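Local coordinates for protein PROBABLE CHAIN-FATTY-ACID-CoA LIGASE FADD13 (Mycobacterium tuberculosis, PDB 3T5B) that belongs to the ANL clan of AMP-binding enzymes, alpha/beta proteins in which helices pack round a mixed and a parallel beta sheet, at residues Gly5-Gln10 with Leu70-Ala75; Leu60-Val65 with Gly108-Pro113; Ser190-Arg195 with Phe272-Thr277; Leu239-Arg244 with Leu267-Phe272. One frame throughout, in Å; residues are numbered along the deposited sequence.

Interaction 1 (Gly5-Gln10 with Leu70-Ala75)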
loop_
_atom_site.group_PDB
_atom_site.type_symbol
_atom_site.label_atom_id
_atom_site.label_comp_id
_atom_site.label_asym_id
_atom_site.label_seq_id
_atom_site.Cartn_x
_atom_site.Cartn_y
_atom_site.Cartn_z
ATOM N N GLY A 5 -1.438 14.205 -3.833
ATOM C CA GLY A 5 -1.273 15.244 -2.828
ATOM C C GLY A 5 -2.486 16.161 -2.714
ATOM O O GLY A 5 -2.987 16.403 -1.611
ATOM N N TRP A 6 -2.963 16.666 -3.850
ATOM C CA TRP A 6 -4.123 17.560 -3.870
ATOM C C TRP A 6 -5.379 16.877 -3.342
ATOM O O TRP A 6 -6.291 17.532 -2.841
ATOM C CB TRP A 6 -4.406 18.063 -5.290
ATOM C CG TRP A 6 -3.269 18.782 -5.949
ATOM C CD1 TRP A 6 -2.124 19.240 -5.360
ATOM C CD2 TRP A 6 -3.170 19.124 -7.336
ATOM N NE1 TRP A 6 -1.318 19.844 -6.296
ATOM C CE2 TRP A 6 -1.936 19.785 -7.516
ATOM C CE3 TRP A 6 -4.006 18.935 -8.443
ATOM C CZ2 TRP A 6 -1.517 20.257 -8.763
ATOM C CZ3 TRP A 6 -3.587 19.405 -9.687
ATOM C CH2 TRP A 6 -2.352 20.057 -9.833
ATOM N N MET A 7 -5.433 15.560 -3.465
ATOM C CA MET A 7 -6.586 14.824 -2.986
ATOM C C MET A 7 -6.638 14.892 -1.466
ATOM O O MET A 7 -7.718 14.938 -0.878
ATOM C CB MET A 7 -6.515 13.368 -3.432
ATOM C CG MET A 7 -7.658 12.531 -2.919
ATOM S SD MET A 7 -7.402 10.790 -3.240
ATOM C CE MET A 7 -6.417 10.316 -1.808
ATOM N N LEU A 8 -5.466 14.886 -0.838
ATOM C CA LEU A 8 -5.381 14.955 0.615
ATOM C C LEU A 8 -5.911 16.309 1.066
ATOM O O LEU A 8 -6.586 16.410 2.087
ATOM C CB LEU A 8 -3.931 14.793 1.061
ATOM C CG LEU A 8 -3.638 14.398 2.508
ATOM C CD1 LEU A 8 -3.123 15.576 3.273
ATOM C CD2 LEU A 8 -4.881 13.827 3.148
ATOM N N ARG A 9 -5.614 17.338 0.277
ATOM C CA ARG A 9 -6.036 18.699 0.562
ATOM C C ARG A 9 -7.550 18.867 0.411
ATOM O O ARG A 9 -8.185 19.562 1.199
ATOM C CB ARG A 9 -5.318 19.672 -0.371
ATOM C CG ARG A 9 -5.759 21.110 -0.223
ATOM C CD ARG A 9 -5.282 21.926 -1.401
ATOM N NE ARG A 9 -5.955 21.504 -2.625
ATOM C CZ ARG A 9 -5.484 21.721 -3.845
ATOM N NH1 ARG A 9 -4.329 22.358 -4.013
ATOM N NH2 ARG A 9 -6.161 21.295 -4.899
ATOM N N GLN A 10 -8.124 18.234 -0.607
ATOM C CA GLN A 10 -9.561 18.324 -0.819
ATOM C C GLN A 10 -10.296 17.552 0.275
ATOM O O GLN A 10 -11.385 17.944 0.688
ATOM C CB GLN A 10 -9.906 17.816 -2.221
ATOM C CG GLN A 10 -9.101 18.580 -3.267
ATOM C CD GLN A 10 -9.155 17.994 -4.662
ATOM O OE1 GLN A 10 -9.040 16.781 -4.853
ATOM N NE2 GLN A 10 -9.304 18.863 -5.649
ATOM N N LEU A 70 4.810 12.195 4.679
ATOM C CA LEU A 70 6.023 12.363 3.886
ATOM C C LEU A 70 5.752 12.051 2.412
ATOM O O LEU A 70 6.132 12.827 1.540
ATOM C CB LEU A 70 7.152 11.469 4.416
ATOM C CG LEU A 70 7.943 12.106 5.564
ATOM C CD1 LEU A 70 8.810 11.059 6.261
ATOM C CD2 LEU A 70 8.777 13.266 5.015
ATOM N N PHE A 71 5.090 10.933 2.119
ATOM C CA PHE A 71 4.827 10.651 0.720
ATOM C C PHE A 71 3.725 11.576 0.200
ATOM O O PHE A 71 3.698 11.892 -0.988
ATOM C CB PHE A 71 4.524 9.163 0.488
ATOM C CG PHE A 71 3.189 8.709 0.973
ATOM C CD1 PHE A 71 2.026 9.087 0.315
ATOM C CD2 PHE A 71 3.094 7.843 2.059
ATOM C CE1 PHE A 71 0.783 8.601 0.726
ATOM C CE2 PHE A 71 1.858 7.349 2.480
ATOM C CZ PHE A 71 0.700 7.729 1.810
ATOM N N TYR A 72 2.838 12.038 1.086
ATOM C CA TYR A 72 1.796 12.982 0.673
ATOM C C TYR A 72 2.464 14.307 0.296
ATOM O O TYR A 72 2.113 14.925 -0.705
ATOM C CB TYR A 72 0.782 13.222 1.792
ATOM C CG TYR A 72 -0.389 12.279 1.752
ATOM C CD1 TYR A 72 -1.113 12.095 0.581
ATOM C CD2 TYR A 72 -0.790 11.585 2.893
ATOM C CE1 TYR A 72 -2.208 11.241 0.543
ATOM C CE2 TYR A 72 -1.878 10.731 2.870
ATOM C CZ TYR A 72 -2.583 10.560 1.690
ATOM O OH TYR A 72 -3.645 9.695 1.657
ATOM N N GLY A 73 3.423 14.738 1.115
ATOM C CA GLY A 73 4.158 15.962 0.830
ATOM C C GLY A 73 4.973 15.774 -0.445
ATOM O O GLY A 73 5.084 16.693 -1.260
ATOM N N ALA A 74 5.547 14.582 -0.620
ATOM C CA ALA A 74 6.327 14.259 -1.820
ATOM C C ALA A 74 5.409 14.353 -3.047
ATOM O O ALA A 74 5.791 14.886 -4.091
ATOM C CB ALA A 74 6.910 12.841 -1.710
ATOM N N ALA A 75 4.198 13.821 -2.894
ATOM C CA ALA A 75 3.176 13.835 -3.935
ATOM C C ALA A 75 2.865 15.258 -4.386
ATOM O O ALA A 75 2.741 15.523 -5.578
ATOM C CB ALA A 75 1.905 13.176 -3.411
#
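Leu8 meets Tyr72 squarely over the face of the ring. The two side chains cross at about a right angle. Leu8 CG sits 3.8 Å from the centroid of the Tyr72 ring and only 4° off the ring normal, a CH-pi contact. The branch reaches this place because CG is anti to the backbone N of Leu8 (chi1 -161°). The opposite face of the Tyr72 ring carries Phe71 CE1, also over its centre. Two neighbours thus sandwich the phenol and should hinder its rotation. Near its far end, Met7 CE comes to 4.5 Å from Tyr72 OH. At the other side of the contact the methyl of Ala75 meets bare backbone. Ala75 CB lies 3.5 Å from Gly5 N, and Gly5 has no side chain to hold the helices apart there. The axes of the two helical segments pass 8.8 Å apart, at 111°. Helix 32-48 touches this pair through Asn36 beside Leu8 and Ala39 beside Tyr72. Ala219 of helix 209-221 touches both Met7 and Tyr72. No hydrogen bond joins the segments. The buried contact between 5-10 and 70-75 therefore rests on shape fit, dispersion and the CH-pi contact.

Interaction 2 (Leu60-Val65 with Gly108-Pro113)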
loop_
_atom_site.group_PDB
_atom_site.type_symbol
_atom_site.label_atom_id
_atom_site.label_comp_id
_atom_site.label_asym_id
_atom_site.label_seq_id
_atom_site.Cartn_x
_atom_site.Cartn_y
_atom_site.Cartn_z
ATOM N N LEU A 60 12.622 4.664 5.219
ATOM C CA LEU A 60 12.980 3.439 5.942
ATOM C C LEU A 60 12.532 3.676 7.379
ATOM O O LEU A 60 13.321 4.133 8.211
ATOM C CB LEU A 60 14.501 3.242 5.919
ATOM C CG LEU A 60 15.125 1.967 5.353
ATOM C CD1 LEU A 60 16.639 2.062 5.483
ATOM C CD2 LEU A 60 14.606 0.747 6.085
ATOM N N MET A 61 11.280 3.362 7.684
ATOM C CA MET A 61 10.790 3.631 9.020
ATOM C C MET A 61 9.565 2.828 9.426
ATOM O O MET A 61 8.939 2.164 8.593
ATOM C CB MET A 61 10.459 5.114 9.121
ATOM C CG MET A 61 9.342 5.524 8.187
ATOM S SD MET A 61 9.140 7.296 8.132
ATOM C CE MET A 61 10.301 7.672 6.858
ATOM N N PRO A 62 9.204 2.890 10.725
ATOM C CA PRO A 62 8.039 2.170 11.242
ATOM C C PRO A 62 6.803 2.882 10.725
ATOM O O PRO A 62 6.871 4.051 10.344
ATOM C CB PRO A 62 8.167 2.328 12.764
ATOM C CG PRO A 62 9.621 2.661 12.987
ATOM C CD PRO A 62 9.911 3.572 11.824
ATOM N N ASN A 63 5.675 2.185 10.705
ATOM C CA ASN A 63 4.450 2.818 10.262
ATOM C C ASN A 63 4.229 4.005 11.187
ATOM O O ASN A 63 4.473 3.911 12.394
ATOM C CB ASN A 63 3.288 1.841 10.360
ATOM C CG ASN A 63 3.348 0.772 9.298
ATOM O OD1 ASN A 63 4.274 0.735 8.485
ATOM N ND2 ASN A 63 2.362 -0.105 9.294
ATOM N N SER A 64 3.790 5.124 10.623
ATOM C CA SER A 64 3.549 6.322 11.414
ATOM C C SER A 64 2.893 7.389 10.558
ATOM O O SER A 64 2.838 7.270 9.334
ATOM C CB SER A 64 4.863 6.874 11.953
ATOM O OG SER A 64 5.649 7.361 10.879
ATOM N N VAL A 65 2.402 8.437 11.205
ATOM C CA VAL A 65 1.764 9.513 10.477
ATOM C C VAL A 65 2.799 10.292 9.667
ATOM O O VAL A 65 2.475 10.834 8.610
ATOM C CB VAL A 65 1.007 10.476 11.425
ATOM C CG1 VAL A 65 1.978 11.208 12.325
ATOM C CG2 VAL A 65 0.177 11.456 10.603
ATOM N N GLY A 108 13.869 5.729 10.460
ATOM C CA GLY A 108 13.424 5.736 11.837
ATOM C C GLY A 108 14.498 5.218 12.775
ATOM O O GLY A 108 15.458 4.565 12.345
ATOM N N ALA A 109 14.327 5.503 14.062
ATOM C CA ALA A 109 15.284 5.084 15.076
ATOM C C ALA A 109 15.667 3.604 15.005
ATOM O O ALA A 109 16.839 3.263 15.099
ATOM C CB ALA A 109 14.746 5.428 16.466
ATOM N N PRO A 110 14.686 2.705 14.827
ATOM C CA PRO A 110 14.978 1.264 14.753
ATOM C C PRO A 110 15.797 0.757 13.566
ATOM O O PRO A 110 16.231 -0.395 13.559
ATOM C CB PRO A 110 13.589 0.626 14.816
ATOM C CG PRO A 110 12.712 1.673 14.231
ATOM C CD PRO A 110 13.234 2.938 14.850
ATOM N N SER A 111 16.008 1.589 12.554
ATOM C CA SER A 111 16.799 1.141 11.417
ATOM C C SER A 111 18.065 1.979 11.319
ATOM O O SER A 111 18.796 1.916 10.337
ATOM C CB SER A 111 15.980 1.220 10.120
ATOM O OG SER A 111 15.576 2.544 9.841
ATOM N N ALA A 112 18.324 2.761 12.360
ATOM C CA ALA A 112 19.510 3.605 12.405
ATOM C C ALA A 112 20.780 2.783 12.204
ATOM O O ALA A 112 21.727 3.236 11.571
ATOM C CB ALA A 112 19.573 4.344 13.732
ATOM N N PRO A 113 20.820 1.558 12.742
ATOM C CA PRO A 113 22.046 0.787 12.535
ATOM C C PRO A 113 22.282 0.334 11.087
ATOM O O PRO A 113 23.427 0.082 10.697
ATOM C CB PRO A 113 21.903 -0.371 13.531
ATOM C CG PRO A 113 20.420 -0.524 13.679
ATOM C CD PRO A 113 19.934 0.902 13.720
#
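Leu60 O is approached by two groups of the facing segment. Gly108 N donates a hydrogen bond to Leu60 O over 2.8 Å, with an N-H...O angle of 149°. Ser111 OG stands 3.2 Å from the same Leu60 O. Its chi1 of 61° sets OG between the backbone N and the carbonyl carbon of Ser111, and from there OG is equally close to Gly108 O. The backbone of 108-113 curls round this spot, with Ser111 N bonded to Gly108 O. Ser111 holds the N-cap position of helix 112-120.

Apolar atoms pack beside the polar ones. Met61 CB lies 3.7 Å from Gly108 N, while the end of the methionine leads away toward Phe67 and Leu70. Pro62 CD rests 4.1 Å from Gly108 CA. The two proline rings meet obliquely at their outer carbons, Pro62 CG to Pro110 CG at 3.5 Å. Gly108 has no side chain, and Met61 and Pro62 come close to its CA.

The bond to Leu60 O continues the pairing of Leu60 with Ile106, where parallel strands 56-60 and 104-107 run out. Each strand then leads into a helix, 65-77 and 112-120, as in parallel alpha/beta folds. Ser64 OG caps helix 65-77 at Phe67 N. Asn63 bonds to Leu204 O and Met206 N, and so links this end of the strands to the loop after strand 199-202.

Interaction 3 (Ser190-Arg195 with Phe272-Thr277)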
loop_
_atom_site.group_PDB
_atom_site.type_symbol
_atom_site.label_atom_id
_atom_site.label_comp_id
_atom_site.label_asym_id
_atom_site.label_seq_id
_atom_site.Cartn_x
_atom_site.Cartn_y
_atom_site.Cartn_z
ATOM N N SER A 190 -14.574 1.818 -4.726
ATOM C CA SER A 190 -15.841 1.547 -5.401
ATOM C C SER A 190 -16.251 0.073 -5.382
ATOM O O SER A 190 -17.404 -0.253 -5.665
ATOM C CB SER A 190 -15.774 1.999 -6.862
ATOM O OG SER A 190 -15.433 3.365 -6.972
ATOM N N THR A 191 -15.319 -0.816 -5.058
ATOM C CA THR A 191 -15.612 -2.242 -5.060
ATOM C C THR A 191 -16.122 -2.783 -3.721
ATOM O O THR A 191 -17.101 -3.530 -3.682
ATOM C CB THR A 191 -14.358 -3.057 -5.510
ATOM O OG1 THR A 191 -14.075 -2.779 -6.886
ATOM C CG2 THR A 191 -14.585 -4.553 -5.345
ATOM N N ILE A 192 -15.465 -2.407 -2.627
ATOM C CA ILE A 192 -15.868 -2.890 -1.310
ATOM C C ILE A 192 -16.871 -1.992 -0.604
ATOM O O ILE A 192 -17.040 -0.816 -0.943
ATOM C CB ILE A 192 -14.656 -3.063 -0.373
ATOM C CG1 ILE A 192 -13.859 -1.765 -0.301
ATOM C CG2 ILE A 192 -13.791 -4.204 -0.858
ATOM C CD1 ILE A 192 -12.755 -1.785 0.721
ATOM N N ASP A 193 -17.544 -2.557 0.386
ATOM C CA ASP A 193 -18.506 -1.784 1.126
ATOM C C ASP A 193 -17.751 -0.966 2.163
ATOM O O ASP A 193 -17.641 -1.347 3.334
ATOM C CB ASP A 193 -19.538 -2.703 1.783
ATOM C CG ASP A 193 -20.599 -1.930 2.543
ATOM O OD1 ASP A 193 -20.776 -0.730 2.254
ATOM O OD2 ASP A 193 -21.264 -2.519 3.422
ATOM N N VAL A 194 -17.192 0.148 1.703
ATOM C CA VAL A 194 -16.465 1.061 2.567
ATOM C C VAL A 194 -17.222 2.378 2.519
ATOM O O VAL A 194 -17.593 2.843 1.441
ATOM C CB VAL A 194 -14.995 1.261 2.085
ATOM C CG1 VAL A 194 -14.958 1.655 0.625
ATOM C CG2 VAL A 194 -14.313 2.324 2.932
ATOM N N ARG A 195 -17.482 2.971 3.679
ATOM C CA ARG A 195 -18.203 4.233 3.698
ATOM C C ARG A 195 -17.554 5.335 4.499
ATOM O O ARG A 195 -16.684 5.089 5.334
ATOM C CB ARG A 195 -19.637 4.028 4.188
ATOM C CG ARG A 195 -19.800 3.134 5.381
ATOM C CD ARG A 195 -20.594 1.886 4.996
ATOM N NE ARG A 195 -21.182 1.222 6.158
ATOM C CZ ARG A 195 -21.862 0.082 6.109
ATOM N NH1 ARG A 195 -22.041 -0.533 4.955
ATOM N NH2 ARG A 195 -22.375 -0.437 7.213
ATOM N N PHE A 272 -17.344 -3.884 13.775
ATOM C CA PHE A 272 -16.521 -4.602 12.804
ATOM C C PHE A 272 -17.354 -5.348 11.769
ATOM O O PHE A 272 -18.168 -6.201 12.109
ATOM C CB PHE A 272 -15.566 -5.589 13.474
ATOM C CG PHE A 272 -14.406 -5.959 12.595
ATOM C CD1 PHE A 272 -13.332 -5.082 12.442
ATOM C CD2 PHE A 272 -14.422 -7.141 11.855
ATOM C CE1 PHE A 272 -12.284 -5.379 11.556
ATOM C CE2 PHE A 272 -13.387 -7.446 10.971
ATOM C CZ PHE A 272 -12.312 -6.562 10.819
ATOM N N ARG A 273 -17.119 -5.043 10.499
ATOM C CA ARG A 273 -17.890 -5.654 9.421
ATOM C C ARG A 273 -17.229 -6.772 8.618
ATOM O O ARG A 273 -17.893 -7.741 8.250
ATOM C CB ARG A 273 -18.362 -4.559 8.459
ATOM C CG ARG A 273 -19.806 -4.137 8.643
ATOM C CD ARG A 273 -19.974 -2.643 8.421
ATOM N NE ARG A 273 -19.295 -2.182 7.211
ATOM C CZ ARG A 273 -18.767 -0.971 7.086
ATOM N NH1 ARG A 273 -18.845 -0.113 8.096
ATOM N NH2 ARG A 273 -18.153 -0.620 5.965
ATOM N N TYR A 274 -15.937 -6.643 8.337
ATOM C CA TYR A 274 -15.258 -7.659 7.545
ATOM C C TYR A 274 -13.754 -7.461 7.440
ATOM O O TYR A 274 -13.237 -6.359 7.648
ATOM C CB TYR A 274 -15.821 -7.674 6.124
ATOM C CG TYR A 274 -15.622 -6.364 5.390
ATOM C CD1 TYR A 274 -16.513 -5.310 5.553
ATOM C CD2 TYR A 274 -14.536 -6.180 4.534
ATOM C CE1 TYR A 274 -16.334 -4.105 4.879
ATOM C CE2 TYR A 274 -14.347 -4.977 3.854
ATOM C CZ TYR A 274 -15.248 -3.949 4.028
ATOM O OH TYR A 274 -15.081 -2.764 3.350
ATOM N N PHE A 275 -13.066 -8.545 7.093
ATOM C CA PHE A 275 -11.625 -8.521 6.921
ATOM C C PHE A 275 -11.356 -8.553 5.426
ATOM O O PHE A 275 -12.125 -9.145 4.670
ATOM C CB PHE A 275 -10.961 -9.760 7.543
ATOM C CG PHE A 275 -10.789 -9.697 9.039
ATOM C CD1 PHE A 275 -11.739 -10.253 9.892
ATOM C CD2 PHE A 275 -9.655 -9.106 9.596
ATOM C CE1 PHE A 275 -11.557 -10.222 11.286
ATOM C CE2 PHE A 275 -9.465 -9.072 10.985
ATOM C CZ PHE A 275 -10.417 -9.630 11.828
ATOM N N ILE A 276 -10.282 -7.898 4.999
ATOM C CA ILE A 276 -9.897 -7.929 3.595
ATOM C C ILE A 276 -8.656 -8.815 3.577
ATOM O O ILE A 276 -7.655 -8.485 4.200
ATOM C CB ILE A 276 -9.523 -6.548 3.060
ATOM C CG1 ILE A 276 -10.666 -5.560 3.309
ATOM C CG2 ILE A 276 -9.220 -6.658 1.570
ATOM C CD1 ILE A 276 -10.400 -4.147 2.789
ATOM N N THR A 277 -8.733 -9.941 2.876
ATOM C CA THR A 277 -7.625 -10.891 2.808
ATOM C C THR A 277 -6.834 -10.889 1.499
ATOM O O THR A 277 -7.399 -10.756 0.412
ATOM C CB THR A 277 -8.138 -12.328 3.035
ATOM O OG1 THR A 277 -8.671 -12.438 4.357
ATOM C CG2 THR A 277 -7.022 -13.338 2.857
HETATM O O HOH W 1 -19.805 -4.041 4.849
#
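The guanidinium groups of Arg195 and Arg273 lie flat on one another, their centres 3.4 Å apart and their planes at 16°. The two side chains come from opposite directions. Arg273 CZ is over the centre of the Arg195 group, and Arg195 NE is offset toward the rim of the Arg273 group. At the edge of Arg273, in its plane, are Asp193 O and a water. The contact joins an inverse gamma turn centred on Asp193, just after helix 178-191, to strand 274-277 of the mixed sheet and the residue before it.

Carboxylates gather round the stacked pair and probably balance its charge. Arg195 NH1 forms a salt bridge to Asp193 OD2 at 2.6 Å. Arg273 NH1 has its own salt bridge, to Asp198, and Asp198 also accepts a bond from Arg195 N. The water takes the N-H of Arg273 NE and donates to Asp193 OD2, bridging the two side chains.

Asp193 O is held twice. Arg273 NH2 donates to Asp193 O over 2.8 Å; the oxygen is 5° out of the guanidinium plane, and the donor is tilted 30° from the carbonyl plane. Tyr274 OH adds a weak hydrogen bond of 2.9 Å to Asp193 O, which lies at the edge of the tyrosine ring. Both bonds come from the start of the strand and the residue before it.

Ile192 CD1 also comes against the hydroxyl Tyr274 OH at 3.6 Å. The apolar contact lies beside Ile247 of the neighbouring strand, where Ile192 CD1 meets Ile276 CD1 at 3.9 Å.

Interaction 4 (Leu239-Arg244 with Leu267-Phe272)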
loop_
_atom_site.group_PDB
_atom_site.type_symbol
_atom_site.label_atom_id
_atom_site.label_comp_id
_atom_site.label_asym_id
_atom_site.label_seq_id
_atom_site.Cartn_x
_atom_site.Cartn_y
_atom_site.Cartn_z
ATOM N N LEU A 239 -7.808 -3.469 20.275
ATOM C CA LEU A 239 -7.679 -2.254 19.490
ATOM C C LEU A 239 -8.947 -2.135 18.646
ATOM O O LEU A 239 -9.605 -1.092 18.635
ATOM C CB LEU A 239 -6.449 -2.332 18.584
ATOM C CG LEU A 239 -6.280 -1.112 17.679
ATOM C CD1 LEU A 239 -6.232 0.153 18.533
ATOM C CD2 LEU A 239 -5.021 -1.257 16.844
ATOM N N ILE A 240 -9.287 -3.229 17.963
ATOM C CA ILE A 240 -10.472 -3.291 17.113
ATOM C C ILE A 240 -11.738 -2.867 17.841
ATOM O O ILE A 240 -12.571 -2.162 17.279
ATOM C CB ILE A 240 -10.685 -4.711 16.545
ATOM C CG1 ILE A 240 -9.666 -4.977 15.443
ATOM C CG2 ILE A 240 -12.094 -4.861 15.991
ATOM C CD1 ILE A 240 -9.729 -6.373 14.897
ATOM N N VAL A 241 -11.892 -3.296 19.088
ATOM C CA VAL A 241 -13.082 -2.923 19.837
ATOM C C VAL A 241 -12.972 -1.500 20.400
ATOM O O VAL A 241 -13.927 -0.730 20.349
ATOM C CB VAL A 241 -13.360 -3.930 20.980
ATOM C CG1 VAL A 241 -13.500 -5.331 20.410
ATOM C CG2 VAL A 241 -12.244 -3.896 22.001
ATOM N N GLU A 242 -11.801 -1.135 20.906
ATOM C CA GLU A 242 -11.628 0.199 21.469
ATOM C C GLU A 242 -11.806 1.328 20.457
ATOM O O GLU A 242 -12.466 2.321 20.747
ATOM C CB GLU A 242 -10.257 0.335 22.136
ATOM C CG GLU A 242 -10.046 -0.571 23.324
ATOM C CD GLU A 242 -8.886 -0.118 24.181
ATOM O OE1 GLU A 242 -7.784 0.107 23.629
ATOM O OE2 GLU A 242 -9.075 0.016 25.410
ATOM N N GLU A 243 -11.212 1.191 19.276
ATOM C CA GLU A 243 -11.343 2.239 18.271
ATOM C C GLU A 243 -12.503 2.024 17.293
ATOM O O GLU A 243 -12.555 2.629 16.224
ATOM C CB GLU A 243 -10.029 2.410 17.510
ATOM C CG GLU A 243 -8.925 3.059 18.332
ATOM C CD GLU A 243 -9.344 4.388 18.926
ATOM O OE1 GLU A 243 -10.198 5.074 18.319
ATOM O OE2 GLU A 243 -8.808 4.755 19.995
ATOM N N ARG A 244 -13.427 1.150 17.672
ATOM C CA ARG A 244 -14.609 0.873 16.864
ATOM C C ARG A 244 -14.314 0.586 15.400
ATOM O O ARG A 244 -15.021 1.069 14.508
ATOM C CB ARG A 244 -15.578 2.050 17.000
ATOM C CG ARG A 244 -16.173 2.140 18.397
ATOM C CD ARG A 244 -16.435 3.565 18.860
ATOM N NE ARG A 244 -17.422 4.264 18.046
ATOM C CZ ARG A 244 -18.606 3.764 17.705
ATOM N NH1 ARG A 244 -18.952 2.545 18.099
ATOM N NH2 ARG A 244 -19.456 4.498 16.994
ATOM N N LEU A 267 -16.279 -12.131 21.666
ATOM C CA LEU A 267 -16.005 -10.717 21.752
ATOM C C LEU A 267 -17.175 -9.968 21.144
ATOM O O LEU A 267 -17.883 -10.485 20.277
ATOM C CB LEU A 267 -14.712 -10.351 21.034
ATOM C CG LEU A 267 -14.267 -8.929 21.411
ATOM C CD1 LEU A 267 -14.228 -8.787 22.941
ATOM C CD2 LEU A 267 -12.902 -8.623 20.805
ATOM N N ASP A 268 -17.379 -8.748 21.617
ATOM C CA ASP A 268 -18.474 -7.929 21.141
ATOM C C ASP A 268 -17.954 -6.718 20.382
ATOM O O ASP A 268 -17.526 -5.726 20.977
ATOM C CB ASP A 268 -19.334 -7.490 22.325
ATOM C CG ASP A 268 -20.645 -6.895 21.896
ATOM O OD1 ASP A 268 -21.316 -7.503 21.035
ATOM O OD2 ASP A 268 -21.009 -5.827 22.420
ATOM N N ALA A 269 -17.983 -6.818 19.057
ATOM C CA ALA A 269 -17.521 -5.744 18.191
ATOM C C ALA A 269 -18.561 -5.512 17.102
ATOM O O ALA A 269 -18.349 -5.834 15.931
ATOM C CB ALA A 269 -16.185 -6.110 17.580
ATOM N N PRO A 270 -19.709 -4.948 17.485
ATOM C CA PRO A 270 -20.797 -4.669 16.547
ATOM C C PRO A 270 -20.389 -3.815 15.345
ATOM O O PRO A 270 -21.001 -3.919 14.279
ATOM C CB PRO A 270 -21.838 -3.982 17.427
ATOM C CG PRO A 270 -21.003 -3.307 18.477
ATOM C CD PRO A 270 -20.004 -4.381 18.812
ATOM N N ASP A 271 -19.361 -2.981 15.509
ATOM C CA ASP A 271 -18.895 -2.117 14.425
ATOM C C ASP A 271 -18.074 -2.844 13.373
ATOM O O ASP A 271 -18.089 -2.453 12.201
ATOM C CB ASP A 271 -18.041 -0.969 14.962
ATOM C CG ASP A 271 -18.801 -0.061 15.893
ATOM O OD1 ASP A 271 -19.876 0.427 15.499
ATOM O OD2 ASP A 271 -18.315 0.172 17.019
ATOM N N PHE A 272 -17.344 -3.884 13.775
ATOM C CA PHE A 272 -16.521 -4.602 12.804
ATOM C C PHE A 272 -17.354 -5.348 11.769
ATOM O O PHE A 272 -18.168 -6.201 12.109
ATOM C CB PHE A 272 -15.566 -5.589 13.474
ATOM C CG PHE A 272 -14.406 -5.959 12.595
ATOM C CD1 PHE A 272 -13.332 -5.082 12.442
ATOM C CD2 PHE A 272 -14.422 -7.141 11.855
ATOM C CE1 PHE A 272 -12.284 -5.379 11.556
ATOM C CE2 PHE A 272 -13.387 -7.446 10.971
ATOM C CZ PHE A 272 -12.312 -6.562 10.819
#
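Arg244 bends round one carboxylate oxygen of Asp271. It is the C-prime residue of the Schellman motif that ends helix 236-242, with positive phi and with Val245 N bonded to Ile240 O. Asp271 lies in the type I beta turn from Ala269 to Phe272, closed by Phe272 N to Ala269 O.

From its base, Arg244 CB lies 3.3 Å from Asp271 OD2, and Arg244 CG lies 3.2 Å from the same oxygen. CD and NE then swing a little wider. The chain is bent at chi2 and chi3 (chi3 63°), and this brings the tip back. Arg244 CZ is 3.7 Å from Asp271 OD2, and NH1 closes a salt bridge to that oxygen at 2.7 Å. The guanidinium and carboxylate planes stand 78° apart, and OD2 meets the guanidinium obliquely. The bridge therefore uses one nitrogen and one oxygen, not a paired, coplanar fit.

The preceding helical turn supplies the apolar half. Val241 CG1 packs on Leu267 CD2 at 3.4 Å and, more loosely, on Ala269 CB. Ile240 faces inward, also touching Leu201 of strand 199-202. Phe272 also touches Val245 and Ile295.

The contact joins the C-terminal end of the helix to the loop that leads into strand 274-277. It runs from a charged pair near the surface to an apolar inner end, where Ile240 CG2 meets Phe272 CD1 at 3.8 Å.

In the fold
From the N terminus, helix 4-14 opens interaction 1, which closes at helix 65-77. Before it closes, 60-65 has opened interaction 2, which ends at 108-113. The two loops therefore cross, and they touch where Leu70 CD1 packs on Met61 CE at 3.7 Å. Interaction 1 ties the N-terminal helix to helix 65-77, and interaction 2 ties the ends of two neighbouring strands of the parallel sheet. Interaction 3 runs from 190-195 to 272-277. Interaction 4, between 239-244 and 267-272, is nested inside that loop and shares Phe272 with it. Interaction 3 ties the turn after helix 178-191 to strand 274-277 and the residue before it, and interaction 4 the end of helix 236-242 to the loop leading into that strand.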